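PDB 3M1T: putative phosphohydrolase from Shewanella amazonensis, which is probably a signal-transduction protein built on an HDOD domain, a helical relative of the HD phosphohydrolases, although its substrate or partner is not established. Local coordinates for residues 90-95 and 105-110; 99-104 and 140-145; 132-137 and 216-221; 169-174 and 178-183. All blocks are in the same frame, centred on the assembly; numbering follows the deposited sequence. Where two conformers were deposited one is given.

Contact 1 of 4, residues 90-95 and 105-110; sequences AVVGAV and DFWGNT
The W107 indole is packed on both faces: V92 CG2 sits over one, 3.7 Å from the centroid of the W107 six-membered ring and 12° off its normal, while F106 CD2 covers the opposite face, within W107's own helix. V95 comes in at the edge, near the ring plane, its CB 3.8 Å from W107 CZ2. V91 touches the far corner obliquely, through CG1, 3.9 Å from W107 CH2. The V92 contact is a CH-pi interaction. It depends on a first torsion (chi1 165°) that sets CG2 opposite the V92 carbonyl carbon and leaves CG1 nearer the pyrrole side of the indole. In this all-helical HDOD fold, the aromatic side chain bridges the C-terminal end of helix 79-94 and the opening turns of helix 103-124. The indole nitrogen is satisfied through one water, which accepts from W107 NE1 at 2.9 Å and donates to V92 O (2.8 Å) and V95 O (2.7 Å). A leucine in place of W107 would probably leave this water without its indole donor and open a gap between V92 and F106. Beyond the indole, V91 and V95 also reach helix 140-148, through I140 and L143.

Contact 2 of 4, residues 99-104 and 140-145; sequences EGFDLA and IGELLI
The backbones come nearest at F101 and L143, whose CA atoms lie 8.5 Å apart, a loop residue with extended backbone angles facing a regular helix. F101 points its ring across this gap, and L143 meets it with a single methyl. L143 CD2 stands 3.5 Å from the F101 ring centroid and only 4° off the ring normal, so the CH-pi contact is almost exactly centred, with the ring carbons nearly equidistant from the methyl. The leucine chain explains the division of labour: its second torsion of 179° carries CD1 onward in the extended direction, towards V95 and F106, and leaves CD2 as the branch turned to the phenylalanine. This is the HDOD helical bundle seen at a junction, where the chain leaving helix 79-94 folds over helix 140-148 before entering helix 103-124. D102 marks that entry as the N-cap residue, its OD2 accepting a hydrogen bond from D105 N. E142 comes up at the edge of the F101 ring, with E142 OE2 4.1 Å from F101 CE2 and the carboxylate nearly perpendicular to the ring; because E142 was modelled in two conformers, this approach is less certain than the leucine packing. V98 adds a further side chain against L143.

Contact 3 of 4, residues 132-137 and 216-221; sequences FTCGIL and GMLAMA
L218 carries the tight part of this contact, dividing its two methyls between neighbouring residues of the other helix. On one branch, L218 CD1 lies 3.7 Å from C134 SG. On the other, L218 CD2 rests against bare backbone, 3.9 Å from G135 CA; the CA atoms of G135 and L218 are 6.8 Å apart. A CB on G135 would be pressed by F132 O of its own helix. C134 turns its sulfur towards the leucine because SG is anti to the backbone N (chi1 -162°), on the flank of helix 128-137 that faces helix 213-227. The patch is small, about 106 Å² in all, and too sparse to be a knobs-into-holes array. The contact itself is buried, and helix 128-137 leads directly into H138 and S139; in HD-type relatives the corresponding place usually holds the paired His-Asp of the metal site, so a serine in second position is consistent with a diverged HDOD core. H138 ND1 donates to G135 O, and H138 also packs on L218 from the loop. Away from this patch the pairing loosens quickly. A221 meets I116 and C117 of helix 103-124 instead, and M217, a selenomethionine, turns to T126. On the outer side of helix 213-227, A219 is partly exposed and packs on A247 of helix 236-247.

Contact 4 of 4, residues 169-174 and 178-183; sequences MEKELL and NAEIGA
N178 adopts a first torsion of 70°, which places CG between its own backbone N and carbonyl carbon and swings the amide back beside that N, while E170, with CG opposite its carbonyl carbon and an extended chain beyond, delivers its carboxylate to both groups at once. E170 OE1 accepts from two donors. N178 ND2 donates to E170 OE1 at 2.8 Å, a nearly straight bond (162°) that uses the syn lone pair and lies close to the amide plane. N178 N donates to the same E170 OE1, also at 2.8 Å, but arrives from above the carboxylate, 50° out of its plane. An alanine in place of E170 would probably leave the N178 amide less firmly oriented and the N178 N-H without this acceptor. Alongside, K171 takes a bent course, and its NZ forms a salt bridge with E180 OE2 at 2.9 Å; its CE lies against the same carboxylate, 3.2 Å from E180 OE1. E180 OE2 has a second partner in the N of G1. These links tie two consecutive helices, 166-174 and 178-188, across a connection of only three residues, in which D177 OD1 accepts from E180 N. I145 of helix 140-148 packs against both E170 and N178. The E170 carboxylate receives N178 N, a backbone N-H at the start of helix 178-188, so the positive end of the helix dipole would be expected to stabilise the charge of this buried group, while E180, with two cationic or potentially cationic partners, is likely to stay ionised as well.

How the contacts relate
Contacts 1 and 2 sit side by side, their centres about 9 Å apart; they share helix 103-124, and their segments alternate along the chain. Contact 3, about 14 Å from contact 1 between centres, comes nearest the middle of the molecule and ties helix 128-137 to the much later helix 213-227. Contact 4 is a short-range pairing near the periphery, about 17 Å from the centre of the chain; it touches contact 2 through helix 140-148, and its segments fall in the sequence between those of contact 3. Contact 3 thus supplies the long-range link of this all-helical body, and contact 4 a polar tie between neighbours in sequence.

Contact 1 of 4, residues 90-95 and 105-110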
loop_
_atom_site.group_PDB
_atom_site.type_symbol
_atom_site.label_atom_id
_atom_site.label_comp_id
_atom_site.label_asym_id
_atom_site.label_seq_id
_atom_site.Cartn_x
_atom_site.Cartn_y
_atom_site.Cartn_z
ATOM N N ALA A 90 4.454 -7.512 8.484
ATOM C CA ALA A 90 5.225 -8.502 7.729
ATOM C C ALA A 90 5.864 -7.895 6.472
ATOM O O ALA A 90 7.047 -8.124 6.181
ATOM C CB ALA A 90 4.364 -9.718 7.366
ATOM N N VAL A 91 5.069 -7.144 5.718
ATOM C CA VAL A 91 5.554 -6.494 4.537
ATOM C C VAL A 91 6.693 -5.499 4.856
ATOM O O VAL A 91 7.739 -5.527 4.198
ATOM C CB VAL A 91 4.388 -5.819 3.775
ATOM C CG1 VAL A 91 4.923 -4.938 2.660
ATOM C CG2 VAL A 91 3.380 -6.900 3.241
ATOM N N VAL A 92 6.494 -4.666 5.861
ATOM C CA VAL A 92 7.516 -3.704 6.305
ATOM C C VAL A 92 8.816 -4.423 6.653
ATOM O O VAL A 92 9.891 -4.035 6.230
ATOM C CB VAL A 92 7.002 -2.840 7.504
ATOM C CG1 VAL A 92 8.199 -2.107 8.193
ATOM C CG2 VAL A 92 5.879 -1.857 7.031
ATOM N N GLY A 93 8.713 -5.554 7.356
ATOM C CA GLY A 93 9.891 -6.327 7.736
ATOM C C GLY A 93 10.632 -6.943 6.572
ATOM O O GLY A 93 11.817 -7.250 6.694
ATOM N N ALA A 94 9.926 -7.229 5.487
ATOM C CA ALA A 94 10.497 -7.854 4.319
ATOM C C ALA A 94 11.091 -6.770 3.400
ATOM O O ALA A 94 11.751 -7.143 2.477
ATOM C CB ALA A 94 9.461 -8.656 3.609
ATOM N N VAL A 95 10.928 -5.477 3.715
ATOM C CA VAL A 95 11.545 -4.398 2.868
ATOM C C VAL A 95 12.822 -3.788 3.469
ATOM O O VAL A 95 12.773 -3.108 4.511
ATOM C CB VAL A 95 10.489 -3.351 2.518
ATOM C CG1 VAL A 95 11.107 -2.037 1.872
ATOM C CG2 VAL A 95 9.407 -4.006 1.636
ATOM N N ASP A 105 9.631 7.834 6.462
ATOM C CA ASP A 105 8.897 8.733 5.566
ATOM C C ASP A 105 8.161 7.924 4.475
ATOM O O ASP A 105 7.003 8.216 4.157
ATOM C CB ASP A 105 9.825 9.764 4.890
ATOM C CG ASP A 105 10.358 10.842 5.855
ATOM O OD1 ASP A 105 9.948 10.919 7.028
ATOM O OD2 ASP A 105 11.209 11.628 5.406
ATOM N N PHE A 106 8.854 6.947 3.897
ATOM C CA PHE A 106 8.274 6.077 2.845
ATOM C C PHE A 106 7.043 5.415 3.392
ATOM O O PHE A 106 5.960 5.475 2.799
ATOM C CB PHE A 106 9.251 4.999 2.372
ATOM C CG PHE A 106 8.629 4.026 1.394
ATOM C CD1 PHE A 106 8.553 4.312 0.035
ATOM C CD2 PHE A 106 8.065 2.860 1.863
ATOM C CE1 PHE A 106 7.951 3.407 -0.844
ATOM C CE2 PHE A 106 7.424 1.979 1.005
ATOM C CZ PHE A 106 7.379 2.251 -0.347
ATOM N N TRP A 107 7.210 4.724 4.518
ATOM C CA TRP A 107 6.062 4.010 5.086
ATOM C C TRP A 107 5.004 4.950 5.626
ATOM O O TRP A 107 3.829 4.658 5.543
ATOM C CB TRP A 107 6.523 3.001 6.152
ATOM C CG TRP A 107 7.211 1.840 5.529
ATOM C CD1 TRP A 107 8.515 1.502 5.698
ATOM C CD2 TRP A 107 6.656 0.850 4.637
ATOM N NE1 TRP A 107 8.829 0.375 4.974
ATOM C CE2 TRP A 107 7.711 -0.026 4.282
ATOM C CE3 TRP A 107 5.401 0.645 4.069
ATOM C CZ2 TRP A 107 7.532 -1.085 3.447
ATOM C CZ3 TRP A 107 5.233 -0.390 3.220
ATOM C CH2 TRP A 107 6.277 -1.253 2.899
ATOM N N GLY A 108 5.407 6.089 6.163
ATOM C CA GLY A 108 4.419 7.078 6.579
ATOM C C GLY A 108 3.491 7.462 5.428
ATOM O O GLY A 108 2.262 7.551 5.602
ATOM N N ASN A 109 4.081 7.759 4.287
ATOM C CA ASN A 109 3.261 8.133 3.131
ATOM C C ASN A 109 2.353 6.992 2.700
ATOM O O ASN A 109 1.155 7.155 2.404
ATOM C CB ASN A 109 4.115 8.563 1.966
ATOM C CG ASN A 109 3.292 8.726 0.715
ATOM O OD1 ASN A 109 2.559 9.749 0.572
ATOM N ND2 ASN A 109 3.306 7.703 -0.169
ATOM N N THR A 110 2.923 5.778 2.695
ATOM C CA THR A 110 2.160 4.608 2.351
ATOM C C THR A 110 0.975 4.379 3.277
ATOM O O THR A 110 -0.114 4.058 2.824
ATOM C CB THR A 110 3.078 3.370 2.166
ATOM O OG1 THR A 110 3.650 3.395 0.843
ATOM C CG2 THR A 110 2.307 2.093 2.360
HETATM O O HOH W 1 10.908 -1.539 5.676
#

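Contact 2 of 4, residues 99-104 and 140-145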
loop_
_atom_site.group_PDB
_atom_site.type_symbol
_atom_site.label_atom_id
_atom_site.label_comp_id
_atom_site.label_asym_id
_atom_site.label_seq_id
_atom_site.Cartn_x
_atom_site.Cartn_y
_atom_site.Cartn_z
ATOM N N GLU A 99 18.709 2.842 -0.895
ATOM C CA GLU A 99 19.442 4.108 -1.058
ATOM C C GLU A 99 18.497 5.218 -1.443
ATOM O O GLU A 99 17.636 5.044 -2.314
ATOM C CB GLU A 99 20.553 3.994 -2.119
ATOM C CG GLU A 99 21.126 5.341 -2.654
ATOM C CD GLU A 99 22.031 6.083 -1.663
ATOM O OE1 GLU A 99 22.322 5.520 -0.625
ATOM O OE2 GLU A 99 22.435 7.230 -1.936
ATOM N N GLY A 100 18.662 6.368 -0.796
ATOM C CA GLY A 100 17.862 7.541 -1.074
ATOM C C GLY A 100 16.469 7.589 -0.458
ATOM O O GLY A 100 15.702 8.527 -0.737
ATOM N N PHE A 101 16.124 6.608 0.369
ATOM C CA PHE A 101 14.821 6.606 1.020
ATOM C C PHE A 101 14.973 6.585 2.501
ATOM O O PHE A 101 15.762 5.822 3.024
ATOM C CB PHE A 101 13.994 5.375 0.609
ATOM C CG PHE A 101 13.474 5.468 -0.782
ATOM C CD1 PHE A 101 14.261 5.059 -1.843
ATOM C CD2 PHE A 101 12.217 5.993 -1.038
ATOM C CE1 PHE A 101 13.799 5.168 -3.156
ATOM C CE2 PHE A 101 11.742 6.095 -2.347
ATOM C CZ PHE A 101 12.546 5.694 -3.399
ATOM N N ASP A 102 14.182 7.407 3.171
ATOM C CA ASP A 102 13.989 7.243 4.592
ATOM C C ASP A 102 12.779 6.371 4.723
ATOM O O ASP A 102 11.687 6.752 4.306
ATOM C CB ASP A 102 13.688 8.540 5.324
ATOM C CG ASP A 102 13.543 8.303 6.820
ATOM O OD1 ASP A 102 14.589 8.154 7.493
ATOM O OD2 ASP A 102 12.407 8.213 7.324
ATOM N N LEU A 103 12.949 5.228 5.330
ATOM C CA LEU A 103 11.847 4.297 5.429
ATOM C C LEU A 103 10.688 4.785 6.347
ATOM O O LEU A 103 9.535 4.530 6.018
ATOM C CB LEU A 103 12.368 2.881 5.758
ATOM C CG LEU A 103 13.094 2.163 4.575
ATOM C CD1 LEU A 103 13.592 0.776 4.909
ATOM C CD2 LEU A 103 12.211 2.086 3.339
ATOM N N ALA A 104 10.956 5.516 7.453
ATOM C CA ALA A 104 9.853 6.130 8.207
ATOM C C ALA A 104 8.999 7.042 7.326
ATOM O O ALA A 104 7.776 7.040 7.444
ATOM C CB ALA A 104 10.373 6.931 9.443
ATOM N N ILE A 140 5.610 -0.373 -3.341
ATOM C CA ILE A 140 6.826 -1.160 -3.171
ATOM C C ILE A 140 7.631 -1.293 -4.476
ATOM O O ILE A 140 8.845 -1.449 -4.431
ATOM C CB ILE A 140 6.538 -2.505 -2.559
ATOM C CG1 ILE A 140 5.891 -2.266 -1.187
ATOM C CG2 ILE A 140 7.815 -3.353 -2.426
ATOM C CD1 ILE A 140 5.335 -3.557 -0.502
ATOM N N GLY A 141 6.967 -1.239 -5.622
ATOM C CA GLY A 141 7.655 -1.319 -6.906
ATOM C C GLY A 141 8.675 -0.197 -7.076
ATOM O O GLY A 141 9.694 -0.435 -7.710
ATOM N N GLU A 142 8.400 0.979 -6.531
ATOM C CA GLU A 142 9.369 2.095 -6.528
ATOM C C GLU A 142 10.708 1.599 -5.940
ATOM O O GLU A 142 11.806 1.732 -6.524
ATOM C CB GLU A 142 8.784 3.239 -5.674
ATOM C CG GLU A 142 9.420 4.606 -5.848
ATOM C CD GLU A 142 8.625 5.734 -5.184
ATOM O OE1 GLU A 142 7.568 5.493 -4.549
ATOM O OE2 GLU A 142 9.074 6.890 -5.301
ATOM N N LEU A 143 10.602 0.994 -4.770
ATOM C CA LEU A 143 11.770 0.450 -4.057
ATOM C C LEU A 143 12.478 -0.657 -4.831
ATOM O O LEU A 143 13.707 -0.721 -4.885
ATOM C CB LEU A 143 11.356 -0.018 -2.653
ATOM C CG LEU A 143 10.681 1.066 -1.816
ATOM C CD1 LEU A 143 10.291 0.499 -0.483
ATOM C CD2 LEU A 143 11.577 2.367 -1.646
ATOM N N LEU A 144 11.700 -1.541 -5.460
ATOM C CA LEU A 144 12.283 -2.652 -6.168
ATOM C C LEU A 144 13.139 -2.109 -7.338
ATOM O O LEU A 144 14.171 -2.709 -7.626
ATOM C CB LEU A 144 11.166 -3.552 -6.743
ATOM C CG LEU A 144 10.369 -4.367 -5.757
ATOM C CD1 LEU A 144 9.352 -5.201 -6.554
ATOM C CD2 LEU A 144 11.278 -5.348 -4.976
ATOM N N ILE A 145 12.656 -1.097 -8.038
ATOM C CA ILE A 145 13.411 -0.528 -9.176
ATOM C C ILE A 145 14.734 0.089 -8.729
ATOM O O ILE A 145 15.801 -0.122 -9.347
ATOM C CB ILE A 145 12.583 0.400 -10.008
ATOM C CG1 ILE A 145 11.460 -0.381 -10.738
ATOM C CG2 ILE A 145 13.486 1.194 -11.040
ATOM C CD1 ILE A 145 10.544 0.470 -11.435
#

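Contact 3 of 4, residues 132-137 and 216-221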
loop_
_atom_site.group_PDB
_atom_site.type_symbol
_atom_site.label_atom_id
_atom_site.label_comp_id
_atom_site.label_asym_id
_atom_site.label_seq_id
_atom_site.Cartn_x
_atom_site.Cartn_y
_atom_site.Cartn_z
ATOM N N PHE A 132 -7.085 -1.010 2.544
ATOM C CA PHE A 132 -5.921 -0.663 3.375
ATOM C C PHE A 132 -4.688 -1.477 2.900
ATOM O O PHE A 132 -3.583 -0.934 2.696
ATOM C CB PHE A 132 -6.207 -0.921 4.863
ATOM C CG PHE A 132 -5.092 -0.470 5.760
ATOM C CD1 PHE A 132 -3.998 -1.273 6.004
ATOM C CD2 PHE A 132 -5.150 0.783 6.355
ATOM C CE1 PHE A 132 -2.943 -0.805 6.830
ATOM C CE2 PHE A 132 -4.124 1.244 7.210
ATOM C CZ PHE A 132 -3.025 0.453 7.418
ATOM N N THR A 133 -4.892 -2.777 2.685
ATOM C CA THR A 133 -3.785 -3.610 2.271
ATOM C C THR A 133 -3.235 -3.231 0.919
ATOM O O THR A 133 -2.035 -3.247 0.689
ATOM C CB THR A 133 -4.182 -5.126 2.350
ATOM O OG1 THR A 133 -4.474 -5.438 3.709
ATOM C CG2 THR A 133 -3.050 -6.043 1.871
ATOM N N CYS A 134 -4.118 -2.888 -0.004
ATOM C CA CYS A 134 -3.710 -2.410 -1.294
ATOM C C CYS A 134 -2.810 -1.165 -1.137
ATOM O O CYS A 134 -1.787 -1.083 -1.781
ATOM C CB CYS A 134 -4.949 -2.126 -2.136
ATOM S SG CYS A 134 -4.600 -2.007 -3.913
ATOM N N GLY A 135 -3.207 -0.232 -0.265
ATOM C CA GLY A 135 -2.367 0.881 0.062
ATOM C C GLY A 135 -0.994 0.495 0.604
ATOM O O GLY A 135 0.029 1.039 0.139
ATOM N N ILE A 136 -0.954 -0.480 1.505
ATOM C CA ILE A 136 0.329 -0.952 2.061
ATOM C C ILE A 136 1.254 -1.411 0.971
ATOM O O ILE A 136 2.429 -1.139 1.022
ATOM C CB ILE A 136 0.126 -2.081 3.075
ATOM C CG1 ILE A 136 -0.590 -1.531 4.284
ATOM C CG2 ILE A 136 1.474 -2.801 3.415
ATOM C CD1 ILE A 136 0.107 -0.309 4.977
ATOM N N LEU A 137 0.705 -2.063 -0.045
ATOM C CA LEU A 137 1.507 -2.699 -1.108
ATOM C C LEU A 137 1.818 -1.766 -2.280
ATOM O O LEU A 137 2.654 -2.090 -3.124
ATOM C CB LEU A 137 0.758 -3.903 -1.667
ATOM C CG LEU A 137 0.541 -5.045 -0.706
ATOM C CD1 LEU A 137 -0.435 -6.127 -1.297
ATOM C CD2 LEU A 137 1.893 -5.654 -0.266
ATOM N N GLY A 216 -8.777 2.647 -8.697
ATOM C CA GLY A 216 -9.386 3.997 -8.623
ATOM C C GLY A 216 -9.155 4.599 -7.256
ATOM O O GLY A 216 -8.826 5.797 -7.123
HETATM N N MSE A 217 -9.363 3.788 -6.222
HETATM C CA MSE A 217 -9.091 4.245 -4.831
HETATM C C MSE A 217 -7.646 4.654 -4.671
HETATM O O MSE A 217 -7.331 5.699 -4.036
HETATM C CB MSE A 217 -9.427 3.156 -3.789
HETATM C CG MSE A 217 -10.926 2.927 -3.589
HETATM SE SE MSE A 217 -11.272 1.585 -2.309
HETATM C CE MSE A 217 -11.964 0.169 -3.435
ATOM N N LEU A 218 -6.701 3.815 -5.149
ATOM C CA LEU A 218 -5.301 4.162 -5.060
ATOM C C LEU A 218 -5.021 5.483 -5.763
ATOM O O LEU A 218 -4.332 6.378 -5.219
ATOM C CB LEU A 218 -4.351 3.095 -5.606
ATOM C CG LEU A 218 -4.101 1.885 -4.761
ATOM C CD1 LEU A 218 -3.221 0.946 -5.624
ATOM C CD2 LEU A 218 -3.452 2.272 -3.407
ATOM N N ALA A 219 -5.551 5.625 -6.964
ATOM C CA ALA A 219 -5.286 6.861 -7.736
ATOM C C ALA A 219 -5.734 8.104 -6.951
ATOM O O ALA A 219 -4.990 9.105 -6.843
ATOM C CB ALA A 219 -5.960 6.787 -9.077
HETATM N N MSE A 220 -6.935 8.021 -6.404
HETATM C CA MSE A 220 -7.531 9.106 -5.636
HETATM C C MSE A 220 -6.746 9.385 -4.353
HETATM O O MSE A 220 -6.335 10.518 -4.063
HETATM C CB MSE A 220 -8.989 8.810 -5.361
HETATM C CG MSE A 220 -9.641 9.834 -4.443
HETATM SE SE MSE A 220 -11.541 9.886 -4.800
HETATM C CE MSE A 220 -11.945 11.565 -3.836
ATOM N N ALA A 221 -6.454 8.311 -3.608
ATOM C CA ALA A 221 -5.772 8.392 -2.313
ATOM C C ALA A 221 -4.353 8.949 -2.493
ATOM O O ALA A 221 -3.879 9.770 -1.694
ATOM C CB ALA A 221 -5.762 7.004 -1.640
#

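Contact 4 of 4, residues 169-174 and 178-183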
loop_
_atom_site.group_PDB
_atom_site.type_symbol
_atom_site.label_atom_id
_atom_site.label_comp_id
_atom_site.label_asym_id
_atom_site.label_seq_id
_atom_site.Cartn_x
_atom_site.Cartn_y
_atom_site.Cartn_z
HETATM N N MSE A 169 9.210 6.927 -18.438
HETATM C CA MSE A 169 10.637 6.637 -18.435
HETATM C C MSE A 169 10.999 5.216 -18.053
HETATM O O MSE A 169 11.847 4.603 -18.664
HETATM C CB MSE A 169 11.349 7.619 -17.515
HETATM C CG MSE A 169 11.463 8.993 -18.066
HETATM SE SE MSE A 169 12.706 9.203 -19.559
HETATM C CE MSE A 169 14.330 8.604 -18.634
ATOM N N GLU A 170 10.334 4.688 -17.025
ATOM C CA GLU A 170 10.536 3.319 -16.632
ATOM C C GLU A 170 10.197 2.351 -17.777
ATOM O O GLU A 170 10.986 1.449 -18.077
ATOM C CB GLU A 170 9.678 3.013 -15.394
ATOM C CG GLU A 170 10.240 3.657 -14.106
ATOM C CD GLU A 170 9.240 3.734 -12.948
ATOM O OE1 GLU A 170 8.046 3.364 -13.113
ATOM O OE2 GLU A 170 9.655 4.188 -11.846
ATOM N N LYS A 171 9.044 2.537 -18.417
ATOM C CA LYS A 171 8.753 1.719 -19.588
ATOM C C LYS A 171 9.773 1.760 -20.680
ATOM O O LYS A 171 10.151 0.751 -21.231
ATOM C CB LYS A 171 7.309 1.877 -20.109
ATOM C CG LYS A 171 6.526 0.584 -19.851
ATOM C CD LYS A 171 5.033 0.721 -19.980
ATOM C CE LYS A 171 4.301 -0.078 -18.891
ATOM N NZ LYS A 171 3.066 -0.789 -19.423
ATOM N N GLU A 172 10.285 2.953 -20.973
ATOM C CA GLU A 172 11.285 3.073 -21.971
ATOM C C GLU A 172 12.519 2.323 -21.644
ATOM O O GLU A 172 13.030 1.654 -22.537
ATOM C CB GLU A 172 11.688 4.552 -22.231
ATOM C CG GLU A 172 10.610 5.416 -22.858
ATOM C CD GLU A 172 11.107 6.698 -23.491
ATOM O OE1 GLU A 172 12.331 6.844 -23.593
ATOM O OE2 GLU A 172 10.247 7.496 -23.940
ATOM N N LEU A 173 13.080 2.475 -20.430
ATOM C CA LEU A 173 14.385 1.941 -20.131
ATOM C C LEU A 173 14.357 0.509 -19.565
ATOM O O LEU A 173 15.350 -0.193 -19.659
ATOM C CB LEU A 173 15.116 2.870 -19.154
ATOM C CG LEU A 173 15.447 4.238 -19.749
ATOM C CD1 LEU A 173 16.135 5.109 -18.677
ATOM C CD2 LEU A 173 16.324 4.048 -20.956
ATOM N N LEU A 174 13.248 0.116 -18.975
ATOM C CA LEU A 174 13.095 -1.188 -18.329
ATOM C C LEU A 174 12.104 -2.102 -19.037
ATOM O O LEU A 174 12.186 -3.309 -18.841
ATOM C CB LEU A 174 12.605 -1.021 -16.901
ATOM C CG LEU A 174 13.518 -0.196 -15.966
ATOM C CD1 LEU A 174 12.766 0.130 -14.661
ATOM C CD2 LEU A 174 14.840 -0.891 -15.748
ATOM N N ASN A 178 6.844 0.945 -12.363
ATOM C CA ASN A 178 6.861 0.598 -10.934
ATOM C C ASN A 178 5.527 -0.023 -10.433
ATOM O O ASN A 178 5.536 -0.836 -9.493
ATOM C CB ASN A 178 7.265 1.804 -10.101
ATOM C CG ASN A 178 6.221 2.853 -10.071
ATOM O OD1 ASN A 178 5.365 2.821 -9.237
ATOM N ND2 ASN A 178 6.272 3.839 -11.032
ATOM N N ALA A 179 4.425 0.318 -11.071
ATOM C CA ALA A 179 3.128 -0.212 -10.721
ATOM C C ALA A 179 3.082 -1.697 -11.125
ATOM O O ALA A 179 2.585 -2.571 -10.372
ATOM C CB ALA A 179 1.950 0.586 -11.329
ATOM N N GLU A 180 3.606 -2.001 -12.306
ATOM C CA GLU A 180 3.608 -3.364 -12.840
ATOM C C GLU A 180 4.500 -4.275 -11.993
ATOM O O GLU A 180 4.110 -5.420 -11.642
ATOM C CB GLU A 180 4.063 -3.366 -14.270
ATOM C CG GLU A 180 3.019 -2.806 -15.190
ATOM C CD GLU A 180 3.468 -2.755 -16.626
ATOM O OE1 GLU A 180 4.681 -2.576 -16.915
ATOM O OE2 GLU A 180 2.560 -2.910 -17.476
ATOM N N ILE A 181 5.719 -3.826 -11.637
ATOM C CA ILE A 181 6.611 -4.671 -10.861
ATOM C C ILE A 181 6.120 -4.778 -9.410
ATOM O O ILE A 181 6.271 -5.850 -8.821
ATOM C CB ILE A 181 8.126 -4.300 -10.973
ATOM C CG1 ILE A 181 8.961 -5.517 -10.587
ATOM C CG2 ILE A 181 8.441 -2.977 -10.248
ATOM C CD1 ILE A 181 10.486 -5.310 -10.839
ATOM N N GLY A 182 5.508 -3.741 -8.858
ATOM C CA GLY A 182 4.865 -3.833 -7.551
ATOM C C GLY A 182 3.715 -4.842 -7.571
ATOM O O GLY A 182 3.542 -5.625 -6.615
ATOM N N ALA A 183 2.970 -4.850 -8.650
ATOM C CA ALA A 183 1.903 -5.828 -8.799
ATOM C C ALA A 183 2.462 -7.255 -8.900
ATOM O O ALA A 183 1.927 -8.214 -8.315
ATOM C CB ALA A 183 1.037 -5.514 -10.046
#